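Local coordinates for protein ADP/ATP-dependent NAD(P)H-hydrate dehydratase (Bacillus subtilis, PDB 3RPZ) that catalyses the ADP- or ATP-dependent dehydration of hydrated NADH and NADPH, probably restoring damaged nicotinamide cofactors, at residues Cys230-Pro235 against Val239-Tyr244. Numbering follows the deposited sequence.
Sequences CCHEDP and VLNAVY
The turn between helix 217-231 and helix 235-256 is tied to the second of these helices by the ring of His232 and the amide of Asn241. Asn241 ND2 donates to His232 NE2 over 3.0 Å, and the bond is nearly straight at 173°. The imidazole nitrogen lies almost in the amide plane, whereas ND2 meets the edge of the ring somewhat tilted from its plane; the two flat groups are turned 48° against each other. CG of His232 lies anti to its carbonyl carbon (chi1 -71°), which places the NE2 edge of the ring against Asn241. Its other nitrogen, ND1, is hydrogen-bonded to Met228 O in the last turns of helix 217-231, so the buried ring bridges the two helices, and acceptance at NE2 implies that the proton sits on ND1. A phenylalanine in its place would probably leave the Met228 carbonyl without its donor and cost Asn241 ND2 one of its partners, breaking this link between the helices. In this ribokinase-like fold, helix 235-256 lies against helix 217-231 and strand 185-188 of the central sheet. Asp234 is the N-cap of helix 235-256, its OD1 capping Lys236 N. The first turn then closes with Val239 N donating to Pro235 O at 3.2 Å. Asn241 is also held by Thr17 OG1 at ND2 and Trp9 NE1 at OD1, which fixes the rotation of its amide and joins these N-terminal residues to the start of helix 235-256. Val239 packs on Ile225 and on Val187 of strand 185-188, its side chain about 11 Å from the bound AMP.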
loop_
_atom_site.group_PDB
_atom_site.type_symbol
_atom_site.label_atom_id
_atom_site.label_comp_id
_atom_site.label_asym_id
_atom_site.label_seq_id
_atom_site.Cartn_x
_atom_site.Cartn_y
_atom_site.Cartn_z
ATOM N N CYS A 230 -16.612 16.830 -13.542
ATOM C CA CYS A 230 -15.611 17.154 -14.554
ATOM C C CYS A 230 -15.829 16.469 -15.878
ATOM O O CYS A 230 -15.366 16.958 -16.925
ATOM C CB CYS A 230 -14.200 16.832 -14.020
ATOM S SG CYS A 230 -13.716 17.864 -12.632
ATOM N N CYS A 231 -16.516 15.339 -15.914
ATOM C CA CYS A 231 -16.692 14.574 -17.165
ATOM C C CYS A 231 -18.106 14.573 -17.703
ATOM O O CYS A 231 -18.302 14.224 -18.867
ATOM C CB CYS A 231 -16.180 13.152 -17.029
ATOM S SG CYS A 231 -16.938 12.126 -15.747
ATOM N N HIS A 232 -19.086 15.007 -16.901
ATOM C CA HIS A 232 -20.452 15.134 -17.389
ATOM C C HIS A 232 -20.712 16.548 -17.895
ATOM O O HIS A 232 -20.431 17.483 -17.171
ATOM C CB HIS A 232 -21.497 14.853 -16.289
ATOM C CG HIS A 232 -21.609 13.421 -15.855
ATOM N ND1 HIS A 232 -20.611 12.746 -15.184
ATOM C CD2 HIS A 232 -22.617 12.519 -16.013
ATOM C CE1 HIS A 232 -21.025 11.516 -14.909
ATOM N NE2 HIS A 232 -22.230 11.347 -15.419
ATOM N N GLU A 233 -21.358 16.698 -19.022
ATOM C CA GLU A 233 -21.764 18.016 -19.474
ATOM C C GLU A 233 -22.815 18.664 -18.558
ATOM O O GLU A 233 -22.757 19.890 -18.296
ATOM C CB GLU A 233 -22.329 17.929 -20.890
ATOM C CG GLU A 233 -22.606 19.248 -21.565
ATOM C CD GLU A 233 -23.092 19.073 -23.020
ATOM O OE1 GLU A 233 -23.687 18.005 -23.350
ATOM O OE2 GLU A 233 -22.915 20.025 -23.821
ATOM N N ASP A 234 -23.750 17.860 -18.071
ATOM C CA ASP A 234 -24.828 18.351 -17.225
ATOM C C ASP A 234 -24.481 18.043 -15.762
ATOM O O ASP A 234 -24.389 16.882 -15.388
ATOM C CB ASP A 234 -26.143 17.697 -17.607
ATOM C CG ASP A 234 -27.324 18.292 -16.887
ATOM O OD1 ASP A 234 -27.175 18.927 -15.837
ATOM O OD2 ASP A 234 -28.451 18.248 -17.491
ATOM N N PRO A 235 -24.265 19.061 -14.932
ATOM C CA PRO A 235 -23.881 18.790 -13.539
ATOM C C PRO A 235 -24.962 18.048 -12.761
ATOM O O PRO A 235 -24.628 17.377 -11.773
ATOM C CB PRO A 235 -23.636 20.156 -12.937
ATOM C CG PRO A 235 -24.349 21.072 -13.859
ATOM C CD PRO A 235 -24.326 20.508 -15.221
ATOM N N VAL A 239 -24.139 14.586 -10.380
ATOM C CA VAL A 239 -24.534 14.348 -8.994
ATOM C C VAL A 239 -25.328 13.048 -8.889
ATOM O O VAL A 239 -25.052 12.175 -8.068
ATOM C CB VAL A 239 -25.332 15.531 -8.437
ATOM C CG1 VAL A 239 -25.829 15.202 -7.013
ATOM C CG2 VAL A 239 -24.483 16.798 -8.412
ATOM N N LEU A 240 -26.312 12.908 -9.762
ATOM C CA LEU A 240 -27.201 11.730 -9.716
ATOM C C LEU A 240 -26.452 10.426 -9.997
ATOM O O LEU A 240 -26.630 9.422 -9.300
ATOM C CB LEU A 240 -28.369 11.892 -10.721
ATOM C CG LEU A 240 -29.349 12.990 -10.327
ATOM C CD1 LEU A 240 -30.088 13.473 -11.599
ATOM C CD2 LEU A 240 -30.304 12.481 -9.279
ATOM N N ASN A 241 -25.555 10.450 -10.977
ATOM C CA ASN A 241 -24.754 9.267 -11.294
ATOM C C ASN A 241 -23.737 8.937 -10.231
ATOM O O ASN A 241 -23.474 7.762 -10.006
ATOM C CB ASN A 241 -24.092 9.370 -12.665
ATOM C CG ASN A 241 -25.135 9.279 -13.816
ATOM O OD1 ASN A 241 -26.235 8.721 -13.610
ATOM N ND2 ASN A 241 -24.811 9.792 -15.008
ATOM N N ALA A 242 -23.178 9.938 -9.553
ATOM C CA ALA A 242 -22.243 9.677 -8.498
ATOM C C ALA A 242 -22.928 8.982 -7.360
ATOM O O ALA A 242 -22.432 7.978 -6.820
ATOM C CB ALA A 242 -21.564 10.981 -8.031
ATOM N N VAL A 243 -24.078 9.523 -6.930
ATOM C CA VAL A 243 -24.819 8.944 -5.798
ATOM C C VAL A 243 -25.245 7.492 -6.158
ATOM O O VAL A 243 -25.072 6.541 -5.366
ATOM C CB VAL A 243 -26.024 9.782 -5.457
ATOM C CG1 VAL A 243 -26.873 9.117 -4.395
ATOM C CG2 VAL A 243 -25.562 11.155 -4.963
ATOM N N TYR A 244 -25.695 7.300 -7.384
ATOM C CA TYR A 244 -26.139 5.977 -7.835
ATOM C C TYR A 244 -25.003 4.972 -7.873
ATOM O O TYR A 244 -25.103 3.880 -7.324
ATOM C CB TYR A 244 -26.807 6.070 -9.228
ATOM C CG TYR A 244 -27.402 4.792 -9.731
ATOM C CD1 TYR A 244 -26.597 3.761 -10.171
ATOM C CD2 TYR A 244 -28.759 4.625 -9.753
ATOM C CE1 TYR A 244 -27.164 2.556 -10.610
ATOM C CE2 TYR A 244 -29.320 3.449 -10.211
ATOM C CZ TYR A 244 -28.494 2.430 -10.615
ATOM O OH TYR A 244 -29.104 1.205 -11.066
#